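Local coordinates for protein peroxinectin A (Dictyostelium discoideum, PDB 6ERC) that oxidises phenolic donors, iodide and thiocyanate with hydrogen peroxide, as a secreted haem peroxidase of the animal peroxidase family, at residues 269-272 with 277-280; 273-278 with 456-461. All coordinates share one frame; numbering follows the deposited sequence.

Interaction 1: residues 269-272 with 277-280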
loop_
_atom_site.group_PDB
_atom_site.type_symbol
_atom_site.label_atom_id
_atom_site.label_comp_id
_atom_site.label_asym_id
_atom_site.label_seq_id
_atom_site.Cartn_x
_atom_site.Cartn_y
_atom_site.Cartn_z
ATOM N N GLU A 269 -1.256 16.052 4.504
ATOM C CA GLU A 269 -1.941 15.405 5.615
ATOM C C GLU A 269 -1.293 14.092 6.026
ATOM O O GLU A 269 -0.947 13.921 7.200
ATOM C CB GLU A 269 -3.417 15.168 5.255
ATOM C CG GLU A 269 -4.238 16.439 5.164
ATOM C CD GLU A 269 -5.693 16.170 4.827
ATOM O OE1 GLU A 269 -5.999 15.933 3.639
ATOM O OE2 GLU A 269 -6.532 16.189 5.752
ATOM N N TYR A 270 -1.108 13.158 5.090
ATOM C CA TYR A 270 -0.671 11.813 5.456
ATOM C C TYR A 270 0.753 11.820 5.999
ATOM O O TYR A 270 1.008 11.346 7.112
ATOM C CB TYR A 270 -0.781 10.878 4.250
ATOM C CG TYR A 270 -0.403 9.449 4.567
ATOM C CD1 TYR A 270 -1.303 8.594 5.192
ATOM C CD2 TYR A 270 0.854 8.956 4.248
ATOM C CE1 TYR A 270 -0.962 7.292 5.487
ATOM C CE2 TYR A 270 1.204 7.652 4.542
ATOM C CZ TYR A 270 0.291 6.827 5.160
ATOM O OH TYR A 270 0.631 5.530 5.457
ATOM N N LEU A 271 1.697 12.348 5.228
ATOM C CA LEU A 271 3.100 12.265 5.607
ATOM C C LEU A 271 3.385 13.095 6.855
ATOM O O LEU A 271 4.109 12.629 7.743
ATOM C CB LEU A 271 3.992 12.701 4.445
ATOM C CG LEU A 271 3.939 11.796 3.212
ATOM C CD1 LEU A 271 4.784 12.377 2.088
ATOM C CD2 LEU A 271 4.398 10.379 3.543
ATOM N N PRO A 272 2.858 14.316 6.975
ATOM C CA PRO A 272 3.027 15.038 8.246
ATOM C C PRO A 272 2.519 14.260 9.446
ATOM O O PRO A 272 3.053 14.426 10.549
ATOM C CB PRO A 272 2.229 16.325 8.019
ATOM C CG PRO A 272 2.308 16.540 6.555
ATOM C CD PRO A 272 2.243 15.173 5.944
ATOM N N SER A 277 6.215 15.807 10.254
ATOM C CA SER A 277 6.206 16.955 9.356
ATOM C C SER A 277 6.743 16.494 8.006
ATOM O O SER A 277 6.921 15.294 7.769
ATOM C CB SER A 277 7.033 18.111 9.930
ATOM O OG SER A 277 8.414 17.800 9.926
ATOM N N PHE A 278 6.996 17.449 7.117
ATOM C CA PHE A 278 7.653 17.158 5.849
ATOM C C PHE A 278 8.084 18.467 5.198
ATOM O O PHE A 278 7.311 19.433 5.187
ATOM C CB PHE A 278 6.729 16.373 4.917
ATOM C CG PHE A 278 7.459 15.596 3.858
ATOM C CD1 PHE A 278 8.090 14.403 4.170
ATOM C CD2 PHE A 278 7.519 16.060 2.556
ATOM C CE1 PHE A 278 8.767 13.686 3.199
ATOM C CE2 PHE A 278 8.195 15.346 1.581
ATOM C CZ PHE A 278 8.819 14.159 1.904
ATOM N N PRO A 279 9.296 18.546 4.648
ATOM C CA PRO A 279 9.747 19.809 4.058
ATOM C C PRO A 279 8.879 20.222 2.880
ATOM O O PRO A 279 8.164 19.419 2.276
ATOM C CB PRO A 279 11.183 19.504 3.617
ATOM C CG PRO A 279 11.208 18.035 3.428
ATOM C CD PRO A 279 10.309 17.488 4.491
ATOM N N SER A 280 8.957 21.507 2.555
ATOM C CA SER A 280 8.184 22.060 1.459
ATOM C C SER A 280 8.846 21.754 0.121
ATOM O O SER A 280 10.068 21.611 0.024
ATOM C CB SER A 280 8.026 23.568 1.647
ATOM O OG SER A 280 9.257 24.157 2.031
#
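Two torsions set a methyl of Leu271 over the ring of Phe278 across the end of a helix. In Leu271 the side chain leaves the helix with CG beside the backbone N (chi1 -65°), and an extended second torsion carries CD1 out toward the loop. Phe278 lies on extended backbone, and its chi1 of -158° places the ring back against the helix that the chain has just left. The result is a CH-pi contact of simple geometry: the CD1 methyl of Leu271 sits over the middle of the Phe278 ring, 4.3 Å from the centroid and only 6° off the ring normal. One branch of the leucine does the touching here, its nearest ring atom being CE1. The opposite face is met by CD of the following residue, Pro279, displaced toward the rim of the ring, so the phenyl plane is held between a methyl and a proline methylene.

The backbones approach at Pro272 and Ser277, whose CA atoms are 3.9 Å apart. No hydrogen bond joins the two segments: Pro272 O and Ser277 N are 3.5 Å apart, but the angle is poor. What joins the two segments is therefore apolar contact.

Around this turn, Phe278 also meets the ring of Tyr267, and Leu271 packs on Phe462. Tyr270 belongs to the haem pocket, touches the haem and stacks on Phe72. In this contact the loop after helix 247-275 lies back along the helix's end, beside helix 452-467, whose Arg466 hydrogen-bonds Pro279 O.

Interaction 2: residues 273-278 with 456-461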
loop_
_atom_site.group_PDB
_atom_site.type_symbol
_atom_site.label_atom_id
_atom_site.label_comp_id
_atom_site.label_asym_id
_atom_site.label_seq_id
_atom_site.Cartn_x
_atom_site.Cartn_y
_atom_site.Cartn_z
ATOM N N THR A 273 1.504 13.412 9.266
ATOM C CA THR A 273 1.055 12.552 10.358
ATOM C C THR A 273 2.033 11.406 10.595
ATOM O O THR A 273 2.343 11.075 11.745
ATOM C CB THR A 273 -0.344 12.007 10.054
ATOM O OG1 THR A 273 -1.273 13.096 9.962
ATOM C CG2 THR A 273 -0.805 11.044 11.144
ATOM N N THR A 274 2.529 10.791 9.520
ATOM C CA THR A 274 3.424 9.647 9.659
ATOM C C THR A 274 4.782 10.069 10.207
ATOM O O THR A 274 5.324 9.428 11.116
ATOM C CB THR A 274 3.595 8.952 8.309
ATOM O OG1 THR A 274 2.311 8.595 7.786
ATOM C CG2 THR A 274 4.445 7.700 8.454
ATOM N N LEU A 275 5.349 11.141 9.661
ATOM C CA LEU A 275 6.699 11.574 9.992
ATOM C C LEU A 275 6.733 12.796 10.900
ATOM O O LEU A 275 7.821 13.296 11.197
ATOM C CB LEU A 275 7.475 11.879 8.707
ATOM C CG LEU A 275 7.436 10.798 7.625
ATOM C CD1 LEU A 275 8.171 11.275 6.381
ATOM C CD2 LEU A 275 8.028 9.485 8.127
ATOM N N GLY A 276 5.578 13.291 11.343
ATOM C CA GLY A 276 5.512 14.476 12.168
ATOM C C GLY A 276 5.528 15.777 11.389
ATOM O O GLY A 276 4.922 16.758 11.827
ATOM N N SER A 277 6.215 15.807 10.254
ATOM C CA SER A 277 6.206 16.955 9.356
ATOM C C SER A 277 6.743 16.494 8.006
ATOM O O SER A 277 6.921 15.294 7.769
ATOM C CB SER A 277 7.033 18.111 9.930
ATOM O OG SER A 277 8.414 17.800 9.926
ATOM N N PHE A 278 6.996 17.449 7.117
ATOM C CA PHE A 278 7.653 17.158 5.849
ATOM C C PHE A 278 8.084 18.467 5.198
ATOM O O PHE A 278 7.311 19.433 5.187
ATOM C CB PHE A 278 6.729 16.373 4.917
ATOM C CG PHE A 278 7.459 15.596 3.858
ATOM C CD1 PHE A 278 8.090 14.403 4.170
ATOM C CD2 PHE A 278 7.519 16.060 2.556
ATOM C CE1 PHE A 278 8.767 13.686 3.199
ATOM C CE2 PHE A 278 8.195 15.346 1.581
ATOM C CZ PHE A 278 8.819 14.159 1.904
ATOM N N LEU A 456 13.485 6.746 8.078
ATOM C CA LEU A 456 14.466 7.176 7.087
ATOM C C LEU A 456 14.125 6.642 5.701
ATOM O O LEU A 456 14.253 7.363 4.705
ATOM C CB LEU A 456 15.863 6.727 7.513
ATOM C CG LEU A 456 17.052 7.403 6.824
ATOM C CD1 LEU A 456 18.259 7.395 7.748
ATOM C CD2 LEU A 456 17.395 6.728 5.504
ATOM N N ILE A 457 13.687 5.384 5.613
ATOM C CA ILE A 457 13.375 4.800 4.312
ATOM C C ILE A 457 12.153 5.478 3.704
ATOM O O ILE A 457 12.116 5.757 2.498
ATOM C CB ILE A 457 13.173 3.279 4.450
ATOM C CG1 ILE A 457 14.448 2.618 4.983
ATOM C CG2 ILE A 457 12.791 2.660 3.106
ATOM C CD1 ILE A 457 14.241 1.218 5.514
ATOM N N ILE A 458 11.135 5.754 4.519
ATOM C CA ILE A 458 9.927 6.392 4.009
ATOM C C ILE A 458 10.220 7.831 3.603
ATOM O O ILE A 458 9.817 8.286 2.526
ATOM C CB ILE A 458 8.800 6.314 5.053
ATOM C CG1 ILE A 458 8.401 4.855 5.286
ATOM C CG2 ILE A 458 7.589 7.118 4.593
ATOM C CD1 ILE A 458 7.528 4.643 6.506
ATOM N N TYR A 459 10.921 8.572 4.464
ATOM C CA TYR A 459 11.285 9.943 4.125
ATOM C C TYR A 459 12.042 9.993 2.807
ATOM O O TYR A 459 11.792 10.867 1.969
ATOM C CB TYR A 459 12.127 10.552 5.247
ATOM C CG TYR A 459 12.522 11.994 5.010
ATOM C CD1 TYR A 459 13.595 12.317 4.188
ATOM C CD2 TYR A 459 11.828 13.030 5.616
ATOM C CE1 TYR A 459 13.959 13.630 3.970
ATOM C CE2 TYR A 459 12.187 14.349 5.406
ATOM C CZ TYR A 459 13.252 14.643 4.581
ATOM O OH TYR A 459 13.612 15.955 4.367
ATOM N N GLU A 460 12.965 9.052 2.602
ATOM C CA GLU A 460 13.815 9.088 1.418
ATOM C C GLU A 460 13.015 8.804 0.153
ATOM O O GLU A 460 13.289 9.383 -0.905
ATOM C CB GLU A 460 14.961 8.089 1.579
ATOM C CG GLU A 460 16.101 8.272 0.586
ATOM C CD GLU A 460 15.842 7.607 -0.754
ATOM O OE1 GLU A 460 14.987 6.697 -0.819
ATOM O OE2 GLU A 460 16.496 7.994 -1.745
ATOM N N GLN A 461 12.017 7.921 0.240
ATOM C CA GLN A 461 11.229 7.577 -0.938
ATOM C C GLN A 461 10.366 8.752 -1.384
ATOM O O GLN A 461 10.437 9.190 -2.539
ATOM C CB GLN A 461 10.356 6.354 -0.646
ATOM C CG GLN A 461 9.488 5.929 -1.819
ATOM C CD GLN A 461 10.304 5.583 -3.044
ATOM O OE1 GLN A 461 10.996 4.565 -3.076
ATOM N NE2 GLN A 461 10.237 6.433 -4.057
#
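Apolar contacts of Leu275 form the inner part of this interface, where it meets Ile458 and the base of Tyr459 on helix 452-467. The two branches of Leu275 divide the work. CD2 reaches CG2 of Ile458 at 4.3 Å, while CD1 comes to rest at the root of the tyrosine, 4.1 Å from both CA and CD2 of Tyr459. Leu275 can do this because CG stands anti to its carbonyl carbon (chi1 -50°) and the extended second torsion sends the methyls across to the other helix, the leucine and tyrosine side chains crossing at about a right angle.

The aromatic contact lies farther out. CE1 of Phe278 is 4.0 Å from CD2 of Tyr459, with CE2 only slightly more distant. The ring centroids are 5.3 Å apart and the planes meet obliquely at 48°. Tyr459 holds its ring anti to the backbone N, and its CD2 atom thereby serves both Leu275 and Phe278.

No polar bond crosses between the segments. Backbone geometry instead sets the turn: Gly276 takes a positive phi of 84°, where a side chain would press on the carbonyl O of Leu275, and the chain leaves the helix there to bring Phe278 round to Tyr459. Thr274 adds a backbone hydrogen bond to Cys449, and Ile458 continues the apolar layer to Ala300 and Phe303.

The arrangement is that of a helix C-terminus, ended by a positive-phi glycine, packed on the side of another helix; it joins helices 247-275 and 452-467 within the animal haem peroxidase fold, whose regular structure is mostly helical, the side chain of Ile458 lying about 8 Å from the haem.

How the interactions relate
Both interactions draw on the end of helix 247-275 and share Ser277 and Phe278, with centres about 7 Å apart, yet they work at different ranges. Interaction 1 is local, between a loop and the helix it has just left; interaction 2 ties that same region to helix 452-467, through a segment that follows 178 residues later. Each is partly buried, but Leu275 and Ile458 give the second a more deeply enclosed inner side, whereas Ser277 leaves the first with an exposed margin. Neither relies on hydrogen bonds between its segments. Phe278 links them, offering a face to an aliphatic methyl in one and meeting an aromatic ring obliquely in the other, while Pro279 packs on Tyr459.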